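Local structure of ABC transporter substrate-binding protein (Vibrio cholerae, 3LKV) at residues A[276-281]-A[292-297]; A[125-130]-A[166-171]; A[146-151]-A[176-181]; A[10-15]-A[63-68]; A[222-227]-A[235-240]. The protein probably serves as the periplasmic substrate-binding protein of an ABC transporter, here with phenylalanine in its ligand pocket and zinc ions bound. One frame throughout, in Å; residues are numbered along the deposited sequence.

Contact 1: residues A[276-281]-A[292-297]; sequences LVINKT and EAVLAR
The strand 276-278 and the helix 292-297 cross steeply, their axes 8.6 Å apart at closest approach and 113° apart in direction, with Leu276 abreast of Arg297 and Ile278 abreast of Leu295. Both Leu276 and Ile278 start out toward the helix, whereas Val277 between them points away, so alternate strand residues feed the contact. Leu276, with CG anti to the backbone N (chi1 179°), sends CD2 to Arg297, where it lies 3.8 Å from Arg297 CB. The Arg297 chain bends at chi3 (-48°), so that NH2 comes to 3.9 Å from Leu276 CD2 and the methyl lies along the arginine, while the guanidinium is held by a salt bridge from NH2 to Glu135 OE1 of helix 126-136. Ile278 uses two branches: CD1 meets Val294 CG1 at 4.1 Å, the two side chains crossing nearly at right angles, and CG2 reaches Leu295 CD2 at 4.3 Å. Lys280 CG also touches Leu295 CD2, at 4.3 Å, on the more exposed flank. The inner end of the contact continues onto helix 126-136, where Leu132 touches both Leu276 and Arg297. Beyond the strand, Asn279 N-caps the helix that follows, OD1 accepting from Ala282 N. This is a C-terminal helix laid on an edge strand, the antiparallel member of an otherwise parallel sheet in one lobe of a periplasmic binding protein of the ABC_sub_bind family.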
# COMPACT_ATOMS: atom_id res chain seq x y z
N LEU A 276 -2.56 26.24 -13.77
CA LEU A 276 -3.82 26.96 -13.77
C LEU A 276 -4.93 26.03 -14.14
O LEU A 276 -4.96 25.50 -15.24
CB LEU A 276 -3.73 28.12 -14.77
CG LEU A 276 -4.97 29.01 -14.94
CD1 LEU A 276 -5.59 29.35 -13.60
CD2 LEU A 276 -4.62 30.32 -15.82
N VAL A 277 -5.85 25.80 -13.21
CA VAL A 277 -6.99 24.92 -13.44
C VAL A 277 -8.28 25.72 -13.16
O VAL A 277 -8.28 26.54 -12.25
CB VAL A 277 -6.90 23.71 -12.51
CG1 VAL A 277 -8.12 22.81 -12.67
CG2 VAL A 277 -5.52 22.96 -12.73
N ILE A 278 -9.33 25.51 -13.97
CA ILE A 278 -10.61 26.25 -13.87
C ILE A 278 -11.75 25.26 -13.70
O ILE A 278 -11.81 24.26 -14.41
CB ILE A 278 -10.95 27.07 -15.15
CG1 ILE A 278 -9.85 28.07 -15.49
CG2 ILE A 278 -12.29 27.80 -15.00
CD1 ILE A 278 -9.32 28.85 -14.30
N ASN A 279 -12.66 25.53 -12.77
CA ASN A 279 -13.86 24.73 -12.63
C ASN A 279 -15.06 25.46 -13.25
O ASN A 279 -15.75 26.24 -12.59
CB ASN A 279 -14.11 24.36 -11.18
CG ASN A 279 -15.15 23.28 -11.06
OD1 ASN A 279 -16.00 23.11 -11.94
ND2 ASN A 279 -15.10 22.53 -9.97
N LYS A 280 -15.31 25.15 -14.52
CA LYS A 280 -16.36 25.85 -15.35
C LYS A 280 -17.72 25.59 -14.77
O LYS A 280 -18.51 26.51 -14.61
CB LYS A 280 -16.36 25.35 -16.80
CG LYS A 280 -15.45 26.06 -17.81
CD LYS A 280 -15.14 25.08 -19.03
CE LYS A 280 -15.38 25.69 -20.45
NZ LYS A 280 -14.95 24.72 -21.54
N THR A 281 -17.99 24.33 -14.45
CA THR A 281 -19.25 23.99 -13.83
C THR A 281 -19.48 24.84 -12.60
O THR A 281 -20.41 25.64 -12.57
CB THR A 281 -19.27 22.52 -13.44
OG1 THR A 281 -18.60 21.79 -14.46
CG2 THR A 281 -20.68 22.02 -13.25
N GLU A 292 -11.92 35.24 -21.20
CA GLU A 292 -11.32 34.47 -22.30
C GLU A 292 -9.83 34.33 -22.13
O GLU A 292 -9.32 33.23 -22.29
CB GLU A 292 -11.64 35.05 -23.72
CG GLU A 292 -12.98 34.57 -24.41
CD GLU A 292 -13.60 33.27 -23.83
OE1 GLU A 292 -13.43 32.18 -24.42
OE2 GLU A 292 -14.27 33.33 -22.77
N ALA A 293 -9.13 35.42 -21.79
CA ALA A 293 -7.66 35.36 -21.67
C ALA A 293 -7.21 34.28 -20.63
O ALA A 293 -6.13 33.67 -20.75
CB ALA A 293 -7.09 36.74 -21.32
N VAL A 294 -8.07 34.04 -19.63
CA VAL A 294 -7.80 33.09 -18.58
C VAL A 294 -8.14 31.68 -19.05
O VAL A 294 -7.32 30.78 -18.90
CB VAL A 294 -8.56 33.46 -17.27
CG1 VAL A 294 -8.46 32.34 -16.26
CG2 VAL A 294 -8.02 34.72 -16.70
N LEU A 295 -9.33 31.50 -19.63
CA LEU A 295 -9.76 30.18 -20.14
C LEU A 295 -8.76 29.63 -21.18
O LEU A 295 -8.55 28.41 -21.26
CB LEU A 295 -11.16 30.24 -20.77
CG LEU A 295 -12.41 30.25 -19.89
CD1 LEU A 295 -13.68 30.55 -20.69
CD2 LEU A 295 -12.54 28.91 -19.15
N ALA A 296 -8.16 30.53 -21.96
CA ALA A 296 -7.10 30.21 -22.94
C ALA A 296 -5.82 29.63 -22.32
O ALA A 296 -5.22 28.73 -22.91
CB ALA A 296 -6.75 31.44 -23.79
N ARG A 297 -5.41 30.15 -21.15
CA ARG A 297 -4.22 29.66 -20.43
C ARG A 297 -4.48 28.41 -19.57
O ARG A 297 -3.55 27.89 -18.98
CB ARG A 297 -3.65 30.75 -19.52
CG ARG A 297 -3.11 31.97 -20.24
CD ARG A 297 -2.05 32.75 -19.41
NE ARG A 297 -2.46 33.02 -18.03
CZ ARG A 297 -3.36 33.94 -17.66
NH1 ARG A 297 -3.98 34.70 -18.55
NH2 ARG A 297 -3.64 34.09 -16.38

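Contact 2: residues A[125-130]-A[166-171]; sequences PVEQHV and AKHGIK
Glu127 reaches out from the first turn of helix 126-136 with CG anti to the backbone N and a bend at chi2 (65°), which brings OE1 to the end of helix 152-167. Two donors grip that one oxygen. His168 NE2 gives a 2.8 Å hydrogen bond to Glu127 OE1, arriving on its syn lone pair and close to the imidazole plane; the N-H...O angle is 151°, and carboxylate and ring are turned 41° from one another. Lys167, its chain fully extended, brings NZ to 3.2 Å from Glu127 OE1, from above the carboxylate plane, in a salt bridge. Glu127 OE2 is hydrogen-bonded to Ser164 OG, so both oxygens are anchored, and the two donors may offset the nearby charge of Glu131. Just past these two donors helix 152-167 ends in a Schellman motif: Gly169, at positive phi, is its C-prime residue, and the chain turns there toward strand 171-176 in this α/β lobe. His168 has CG anti to its carbonyl carbon and its ND1 is hydrogen-bonded to Lys134, which fixes the ring's rotation from both nitrogens. Deeper in, Val130 CG1 and Ile170 CD1 meet tip to tip at 3.9 Å, and the same valine methyl lies 4.3 Å from His168 CG.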
# COMPACT_ATOMS: atom_id res chain seq x y z
N PRO A 125 2.87 31.26 -4.48
CA PRO A 125 3.04 32.61 -5.03
C PRO A 125 1.76 33.45 -4.77
O PRO A 125 0.89 33.62 -5.66
CB PRO A 125 3.23 32.35 -6.53
CG PRO A 125 2.35 31.11 -6.78
CD PRO A 125 2.30 30.32 -5.47
N VAL A 126 1.65 33.96 -3.56
CA VAL A 126 0.43 34.65 -3.14
C VAL A 126 0.13 35.88 -4.07
O VAL A 126 -1.00 36.07 -4.51
CB VAL A 126 0.55 35.03 -1.65
CG1 VAL A 126 -0.62 35.93 -1.15
CG2 VAL A 126 0.71 33.74 -0.82
N GLU A 127 1.15 36.70 -4.35
CA GLU A 127 1.00 37.87 -5.23
C GLU A 127 0.38 37.47 -6.57
O GLU A 127 -0.57 38.07 -7.08
CB GLU A 127 2.37 38.53 -5.46
CG GLU A 127 2.42 39.67 -6.56
CD GLU A 127 1.60 40.92 -6.21
OE1 GLU A 127 1.41 41.77 -7.13
OE2 GLU A 127 1.14 41.07 -5.04
N GLN A 128 0.91 36.41 -7.13
CA GLN A 128 0.37 35.91 -8.37
C GLN A 128 -1.10 35.44 -8.21
O GLN A 128 -1.93 35.67 -9.08
CB GLN A 128 1.31 34.82 -8.89
CG GLN A 128 1.13 34.39 -10.29
CD GLN A 128 2.14 33.29 -10.71
OE1 GLN A 128 3.07 32.93 -9.97
NE2 GLN A 128 1.95 32.77 -11.92
N HIS A 129 -1.44 34.86 -7.07
CA HIS A 129 -2.82 34.47 -6.84
C HIS A 129 -3.77 35.69 -6.75
O HIS A 129 -4.88 35.65 -7.24
CB HIS A 129 -2.98 33.63 -5.55
CG HIS A 129 -2.36 32.27 -5.62
ND1 HIS A 129 -2.12 31.51 -4.51
CD2 HIS A 129 -1.94 31.53 -6.68
CE1 HIS A 129 -1.58 30.36 -4.87
NE2 HIS A 129 -1.46 30.34 -6.18
N VAL A 130 -3.34 36.76 -6.09
CA VAL A 130 -4.16 37.95 -6.00
C VAL A 130 -4.38 38.56 -7.38
O VAL A 130 -5.52 38.99 -7.72
CB VAL A 130 -3.51 38.97 -5.09
CG1 VAL A 130 -4.24 40.34 -5.16
CG2 VAL A 130 -3.46 38.39 -3.65
N ALA A 166 -3.01 44.80 0.32
CA ALA A 166 -2.74 46.24 0.45
C ALA A 166 -2.11 46.85 -0.83
O ALA A 166 -2.57 47.89 -1.30
CB ALA A 166 -1.85 46.53 1.67
N LYS A 167 -1.09 46.21 -1.39
CA LYS A 167 -0.52 46.67 -2.67
C LYS A 167 -1.57 46.84 -3.79
O LYS A 167 -1.45 47.74 -4.60
CB LYS A 167 0.58 45.71 -3.17
CG LYS A 167 0.93 45.89 -4.64
CD LYS A 167 2.09 45.00 -5.13
CE LYS A 167 2.49 45.41 -6.57
NZ LYS A 167 3.26 44.32 -7.20
N HIS A 168 -2.58 45.98 -3.84
CA HIS A 168 -3.59 46.03 -4.89
C HIS A 168 -4.90 46.72 -4.49
O HIS A 168 -5.89 46.68 -5.23
CB HIS A 168 -3.83 44.61 -5.46
CG HIS A 168 -2.72 44.16 -6.37
ND1 HIS A 168 -2.80 44.25 -7.75
CD2 HIS A 168 -1.49 43.67 -6.10
CE1 HIS A 168 -1.67 43.82 -8.28
NE2 HIS A 168 -0.85 43.47 -7.30
N GLY A 169 -4.90 47.37 -3.34
CA GLY A 169 -6.09 48.06 -2.86
C GLY A 169 -7.29 47.18 -2.50
O GLY A 169 -8.42 47.62 -2.57
N ILE A 170 -7.03 45.95 -2.08
CA ILE A 170 -8.07 44.97 -1.79
C ILE A 170 -8.14 44.78 -0.27
O ILE A 170 -7.12 44.56 0.39
CB ILE A 170 -7.77 43.62 -2.50
CG1 ILE A 170 -7.97 43.78 -4.01
CG2 ILE A 170 -8.65 42.48 -1.99
CD1 ILE A 170 -7.33 42.65 -4.79
N LYS A 171 -9.34 44.87 0.25
CA LYS A 171 -9.61 44.66 1.64
C LYS A 171 -9.59 43.15 1.93
O LYS A 171 -10.07 42.36 1.12
CB LYS A 171 -10.99 45.27 1.92
CG LYS A 171 -11.54 45.09 3.33
CD LYS A 171 -12.97 45.71 3.48
CE LYS A 171 -13.38 45.90 4.96
NZ LYS A 171 -13.85 44.66 5.64

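Contact 3: residues A[146-151]-A[176-181]; sequences VYNPGE and TALKSA
At the end of strand 142-147 the backbone of Tyr147 pairs in parallel with Thr176, and Ala177 N donates to Tyr147 O at 2.9 Å, above the carbonyl plane. Beside this bond the fit is closest: Thr176 CA lies 3.1 Å from Tyr147 O in a CA-H...O contact. On the inner side Val146 CG1 rests against Ala177 CB at 3.8 Å, and helix 183-191 packs on both residues. Asn148 is buried too, its CB 3.3 Å from Ala177 O; with CG anti to the backbone N the amide runs on past that carbonyl, and ND2 is hydrogen-bonded to Thr204 OG1. The other amide atom folds back on its own chain: Asn148 OD1 accepts from Gly150 N at 2.8 Å, an Asx turn laid within the type I turn from Asn148 to Glu151. Here two neighbouring parallel strands of the α/β sheet run out into loops at their C-terminal ends, Glu151 standing at the N-cap position of helix 152-167. The outer side is looser and largely exposed. Tyr147, with CG in the crowded position between N and carbonyl carbon (chi1 75°), stands alongside Thr176, whose CG2 sits over one ring face toward its rim, 4.0 Å from the centroid in a CH-pi contact. Pro149 crosses both Thr176 and Leu178 at about right angles, Pro149 CD lying 4.0 Å from Leu178 CD2, and Lys179 forms a salt bridge with Asp182.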
# COMPACT_ATOMS: atom_id res chain seq x y z
N VAL A 146 -9.83 32.23 5.57
CA VAL A 146 -9.92 31.52 6.83
C VAL A 146 -8.57 30.81 7.01
O VAL A 146 -8.04 30.24 6.10
CB VAL A 146 -11.03 30.45 6.77
CG1 VAL A 146 -11.05 29.61 8.08
CG2 VAL A 146 -12.41 31.14 6.52
N TYR A 147 -8.05 30.83 8.22
CA TYR A 147 -6.77 30.19 8.47
C TYR A 147 -6.63 29.80 9.92
O TYR A 147 -7.42 30.20 10.76
CB TYR A 147 -5.63 31.12 8.05
CG TYR A 147 -5.39 32.23 8.99
CD1 TYR A 147 -4.44 32.12 10.01
CD2 TYR A 147 -6.06 33.43 8.87
CE1 TYR A 147 -4.19 33.18 10.87
CE2 TYR A 147 -5.82 34.49 9.74
CZ TYR A 147 -4.90 34.35 10.73
OH TYR A 147 -4.65 35.40 11.57
N ASN A 148 -5.65 28.95 10.16
CA ASN A 148 -5.38 28.41 11.50
C ASN A 148 -4.09 29.03 12.03
O ASN A 148 -3.01 28.77 11.51
CB ASN A 148 -5.27 26.88 11.49
CG ASN A 148 -5.05 26.29 12.91
OD1 ASN A 148 -4.72 27.00 13.87
ND2 ASN A 148 -5.30 25.01 13.04
N PRO A 149 -4.22 29.88 13.06
CA PRO A 149 -3.06 30.60 13.53
C PRO A 149 -2.09 29.69 14.26
O PRO A 149 -0.97 30.09 14.43
CB PRO A 149 -3.65 31.66 14.47
CG PRO A 149 -4.89 31.09 14.96
CD PRO A 149 -5.43 30.24 13.81
N GLY A 150 -2.48 28.46 14.59
CA GLY A 150 -1.55 27.42 15.10
C GLY A 150 -0.66 26.81 14.03
O GLY A 150 0.25 26.09 14.37
N GLU A 151 -0.89 27.11 12.75
CA GLU A 151 -0.04 26.58 11.69
C GLU A 151 0.92 27.63 11.15
O GLU A 151 0.51 28.57 10.46
CB GLU A 151 -0.90 26.07 10.55
CG GLU A 151 -1.67 24.78 10.81
CD GLU A 151 -2.37 24.24 9.51
OE1 GLU A 151 -1.79 24.22 8.38
OE2 GLU A 151 -3.51 23.79 9.67
N THR A 176 -10.42 33.04 11.91
CA THR A 176 -9.58 31.92 12.23
C THR A 176 -10.41 30.71 12.54
O THR A 176 -11.55 30.83 12.92
CB THR A 176 -8.60 32.21 13.38
OG1 THR A 176 -9.32 32.62 14.53
CG2 THR A 176 -7.63 33.28 12.94
N ALA A 177 -9.80 29.54 12.33
CA ALA A 177 -10.40 28.27 12.64
C ALA A 177 -9.30 27.45 13.30
O ALA A 177 -8.27 27.21 12.70
CB ALA A 177 -10.87 27.59 11.34
N LEU A 178 -9.51 27.07 14.55
CA LEU A 178 -8.50 26.35 15.31
C LEU A 178 -8.45 24.86 14.98
O LEU A 178 -7.49 24.18 15.31
CB LEU A 178 -8.75 26.51 16.82
CG LEU A 178 -8.82 28.00 17.28
CD1 LEU A 178 -9.09 28.08 18.79
CD2 LEU A 178 -7.52 28.75 16.89
N LYS A 179 -9.51 24.33 14.42
CA LYS A 179 -9.53 22.95 14.02
C LYS A 179 -10.51 22.84 12.86
O LYS A 179 -11.29 23.77 12.61
CB LYS A 179 -9.94 22.06 15.19
CG LYS A 179 -11.20 22.48 15.80
CD LYS A 179 -11.46 21.70 17.10
CE LYS A 179 -12.89 22.01 17.59
NZ LYS A 179 -13.14 23.49 17.72
N SER A 180 -10.44 21.73 12.14
CA SER A 180 -11.13 21.67 10.88
C SER A 180 -12.62 21.73 11.00
O SER A 180 -13.25 22.19 10.10
CB SER A 180 -10.68 20.49 10.03
OG SER A 180 -10.69 19.29 10.72
N ALA A 181 -13.17 21.34 12.13
CA ALA A 181 -14.59 21.39 12.34
C ALA A 181 -15.10 22.83 12.52
O ALA A 181 -16.27 23.01 12.44
CB ALA A 181 -15.02 20.51 13.57

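Contact 4: residues A[10-15]-A[63-68]; sequences KVAVSQ and RQFVGE
In the parallel α/β sheet of this lobe, strand 9-15 is covered by the C-terminal end of helix 55-66, with Ala12 and Phe65 closest along the backbone. The Phe65 ring takes the centre. Its CG is anti to the carbonyl carbon (chi1 -84°), so the ring swings down onto the strand and presents a flat face to Ala12. The alanine methyl sits almost squarely over the middle of it, Ala12 CB 3.7 Å from the Phe65 centroid and only 9° off the ring normal, a CH-pi contact. The ring's edge is turned along the strand instead: Phe65 CE2 lies 3.4 Å from Val13 O, near the ring plane, and 4.1 Å from Ser14 CB. Leu73 of the neighbouring strand and Lys49 of strand 44-50 also touch the ring. Toward the start of the strand the polar pair Lys10 and Glu68 cross at about a right angle. The lysine runs out with CG anti to the backbone N and then bends at chi4 (90°), so Lys10 NZ meets Glu68 OE1 in a long salt bridge of 3.8 Å. Its stronger partners are Glu45 and Asp47, the two zinc ligands, to which NZ is hydrogen-bonded; this would temper the charge beside the metal. Glu45 of the second subunit packs against both Lys10 and Glu68. Just before the ammonium the lysine chain presses on the backbone, with Lys10 CE 3.1 Å from Glu68 O.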
# COMPACT_ATOMS: atom_id res chain seq x y z
N LYS A 10 15.47 2.27 6.08
CA LYS A 10 14.28 2.50 6.88
C LYS A 10 13.91 3.97 6.84
O LYS A 10 14.65 4.81 7.31
CB LYS A 10 14.50 2.03 8.31
CG LYS A 10 13.22 2.04 9.20
CD LYS A 10 13.44 1.09 10.48
CE LYS A 10 12.62 1.53 11.74
NZ LYS A 10 11.23 0.94 11.90
N VAL A 11 12.78 4.25 6.23
CA VAL A 11 12.27 5.59 6.02
C VAL A 11 10.93 5.69 6.76
O VAL A 11 10.02 4.90 6.48
CB VAL A 11 12.13 5.87 4.54
CG1 VAL A 11 11.50 7.27 4.28
CG2 VAL A 11 13.55 5.75 3.86
N ALA A 12 10.82 6.66 7.66
CA ALA A 12 9.63 6.84 8.47
C ALA A 12 9.01 8.19 8.15
O ALA A 12 9.68 9.21 8.24
CB ALA A 12 10.01 6.75 9.98
N VAL A 13 7.74 8.15 7.78
CA VAL A 13 7.03 9.26 7.22
C VAL A 13 5.91 9.69 8.14
O VAL A 13 5.04 8.88 8.48
CB VAL A 13 6.39 8.91 5.87
CG1 VAL A 13 5.70 10.15 5.30
CG2 VAL A 13 7.43 8.34 4.88
N SER A 14 5.96 10.93 8.58
CA SER A 14 4.94 11.51 9.41
C SER A 14 4.22 12.63 8.67
O SER A 14 4.84 13.54 8.14
CB SER A 14 5.62 12.09 10.62
OG SER A 14 4.69 12.67 11.53
N GLN A 15 2.89 12.61 8.74
CA GLN A 15 2.03 13.48 7.93
C GLN A 15 0.97 14.02 8.86
O GLN A 15 0.36 13.24 9.61
CB GLN A 15 1.38 12.62 6.85
CG GLN A 15 0.68 13.35 5.84
CD GLN A 15 0.13 12.43 4.74
OE1 GLN A 15 0.86 11.64 4.19
NE2 GLN A 15 -1.13 12.59 4.41
N ARG A 63 8.18 11.10 18.55
CA ARG A 63 8.89 10.38 19.62
C ARG A 63 8.96 8.87 19.34
O ARG A 63 9.97 8.25 19.59
CB ARG A 63 8.25 10.61 20.99
CG ARG A 63 8.23 12.11 21.38
CD ARG A 63 7.40 12.35 22.64
NE ARG A 63 7.56 13.72 23.07
CZ ARG A 63 6.80 14.34 23.95
NH1 ARG A 63 5.79 13.73 24.54
NH2 ARG A 63 7.05 15.62 24.24
N GLN A 64 7.88 8.29 18.84
CA GLN A 64 7.85 6.85 18.57
C GLN A 64 8.81 6.55 17.45
O GLN A 64 9.59 5.62 17.54
CB GLN A 64 6.46 6.44 18.09
CG GLN A 64 6.27 4.92 17.99
CD GLN A 64 4.79 4.57 18.23
OE1 GLN A 64 3.86 5.20 17.67
NE2 GLN A 64 4.56 3.60 19.10
N PHE A 65 8.74 7.36 16.38
CA PHE A 65 9.61 7.12 15.22
C PHE A 65 11.07 7.28 15.60
O PHE A 65 11.92 6.47 15.21
CB PHE A 65 9.31 8.07 14.06
CG PHE A 65 8.18 7.65 13.16
CD1 PHE A 65 7.70 6.36 13.12
CD2 PHE A 65 7.64 8.57 12.29
CE1 PHE A 65 6.63 6.01 12.26
CE2 PHE A 65 6.62 8.20 11.42
CZ PHE A 65 6.13 6.93 11.42
N VAL A 66 11.40 8.33 16.35
CA VAL A 66 12.80 8.50 16.75
C VAL A 66 13.31 7.29 17.56
O VAL A 66 14.43 6.93 17.42
CB VAL A 66 13.06 9.82 17.51
CG1 VAL A 66 14.45 9.75 18.21
CG2 VAL A 66 12.95 10.99 16.50
N GLY A 67 12.47 6.68 18.36
CA GLY A 67 12.89 5.53 19.14
C GLY A 67 13.07 4.24 18.33
O GLY A 67 13.56 3.31 18.88
N GLU A 68 12.62 4.18 17.07
CA GLU A 68 12.79 3.04 16.20
C GLU A 68 14.03 3.21 15.26
O GLU A 68 14.19 2.45 14.31
CB GLU A 68 11.52 2.88 15.34
CG GLU A 68 10.29 2.48 16.13
CD GLU A 68 8.97 2.58 15.32
OE1 GLU A 68 8.94 2.99 14.11
OE2 GLU A 68 7.92 2.26 15.93

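Contact 5: residues A[222-227]-A[235-240]; sequences PVFGAA and AIASLG
Strands 223-225 and 237-240 lie side by side in parallel, 21° apart in direction, as the two strands of a beta-alpha-beta unit whose crossover is the short helix 228-232. Three backbone bonds join them. Ile236 N donates to Val223 O at 2.9 Å, nearly along the C=O axis; Gly225 N donates to Ala237 O, also 2.9 Å, in the carbonyl plane and almost straight at 172°; Leu239 N closes the ladder on Gly225 O at 3.2 Å. With no side chain at Gly225 the strands come close: Ser238 CA stands 3.0 Å from Gly225 O. Outside this ladder, Phe224 has CG anti to its backbone N, which lays the ring across the neighbouring strand. One face lies over Ala237 O and Ser238 CA, Phe224 CD1 touches Ala237 CB at 3.9 Å, and CZ reaches the Leu239 backbone and CB. Further out, His129 of helix 126-136 meets the Phe224 ring with planes about 55° apart and is hydrogen-bonded to Leu239 O. The C-terminal end of the pair borders the bound phenylalanine, about 4 Å from the Ala227 side chain. At the opposite end Ile236 holds CG1 in the crowded position between N and carbonyl carbon, and Ile236 CD1 packs against Pro222 CB at 3.6 Å.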
# COMPACT_ATOMS: atom_id res chain seq x y z
N PRO A 222 -17.58 32.91 -4.68
CA PRO A 222 -16.62 32.00 -5.28
C PRO A 222 -15.45 31.77 -4.35
O PRO A 222 -15.17 32.64 -3.55
CB PRO A 222 -16.15 32.74 -6.49
CG PRO A 222 -16.48 34.19 -6.24
CD PRO A 222 -17.72 34.16 -5.46
N VAL A 223 -14.80 30.62 -4.48
CA VAL A 223 -13.56 30.28 -3.78
C VAL A 223 -12.45 30.13 -4.82
O VAL A 223 -12.63 29.43 -5.80
CB VAL A 223 -13.77 28.96 -3.00
CG1 VAL A 223 -12.47 28.44 -2.33
CG2 VAL A 223 -14.86 29.14 -2.01
N PHE A 224 -11.33 30.82 -4.61
CA PHE A 224 -10.13 30.63 -5.41
C PHE A 224 -9.19 29.76 -4.58
O PHE A 224 -8.95 30.06 -3.41
CB PHE A 224 -9.44 31.96 -5.71
CG PHE A 224 -8.18 31.78 -6.49
CD1 PHE A 224 -8.22 31.70 -7.86
CD2 PHE A 224 -6.99 31.59 -5.85
CE1 PHE A 224 -7.06 31.44 -8.58
CE2 PHE A 224 -5.81 31.34 -6.56
CZ PHE A 224 -5.84 31.27 -7.92
N GLY A 225 -8.65 28.71 -5.20
CA GLY A 225 -7.83 27.74 -4.51
C GLY A 225 -6.33 27.89 -4.73
O GLY A 225 -5.86 28.07 -5.85
N ALA A 226 -5.56 27.72 -3.68
CA ALA A 226 -4.09 27.73 -3.81
C ALA A 226 -3.59 26.33 -4.17
O ALA A 226 -2.39 26.11 -4.40
CB ALA A 226 -3.47 28.27 -2.50
N ALA A 227 -4.51 25.38 -4.19
CA ALA A 227 -4.19 23.98 -4.48
C ALA A 227 -5.23 23.44 -5.45
O ALA A 227 -6.41 23.72 -5.31
CB ALA A 227 -4.20 23.13 -3.18
N ALA A 235 -13.92 24.92 -5.85
CA ALA A 235 -13.32 26.22 -6.10
C ALA A 235 -13.48 26.52 -7.60
O ALA A 235 -13.41 25.63 -8.43
CB ALA A 235 -11.83 26.22 -5.72
N ILE A 236 -13.67 27.77 -7.97
CA ILE A 236 -13.77 28.10 -9.40
C ILE A 236 -12.47 28.01 -10.20
O ILE A 236 -12.47 27.73 -11.40
CB ILE A 236 -14.43 29.45 -9.61
CG1 ILE A 236 -13.59 30.59 -9.06
CG2 ILE A 236 -15.80 29.43 -8.98
CD1 ILE A 236 -14.20 31.97 -9.38
N ALA A 237 -11.35 28.22 -9.53
CA ALA A 237 -10.08 28.24 -10.19
C ALA A 237 -9.04 27.94 -9.14
O ALA A 237 -9.28 28.14 -7.94
CB ALA A 237 -9.84 29.60 -10.77
N SER A 238 -7.87 27.50 -9.59
CA SER A 238 -6.74 27.34 -8.67
C SER A 238 -5.43 27.49 -9.39
O SER A 238 -5.36 27.27 -10.61
CB SER A 238 -6.80 25.97 -8.01
OG SER A 238 -6.68 24.95 -8.98
N LEU A 239 -4.38 27.81 -8.65
CA LEU A 239 -3.05 27.86 -9.24
C LEU A 239 -2.05 27.17 -8.31
O LEU A 239 -1.26 27.82 -7.62
CB LEU A 239 -2.65 29.31 -9.55
CG LEU A 239 -1.33 29.51 -10.29
CD1 LEU A 239 -1.47 28.93 -11.70
CD2 LEU A 239 -0.93 30.99 -10.33
N GLY A 240 -2.09 25.85 -8.30
CA GLY A 240 -1.33 25.09 -7.31
C GLY A 240 -0.18 24.31 -7.90
O GLY A 240 -0.06 24.15 -9.12

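Overall arrangement
Contact 4 comes first along the chain, closing a 47-residue loop in the lobe built on the six-stranded parallel sheet, across the chain's centre from contacts 1, 2 and 5. The other four belong to the second lobe. Contact 2 opens at helix 126-136 and crosses contact 3: segments 125-130, 146-151, 166-171 and 176-181 alternate, so two neighbouring helix and strand-end junctions interlock. Contact 5 then closes a short loop around helix 228-232, and contact 1 follows in series on strand 275-278, which is hydrogen-bonded to strand 237-240. Helix 126-136 reaches contact 5 through His129 and contact 1 through Leu132 and Glu135, while contact 3 lies at the far edge of the same sheet.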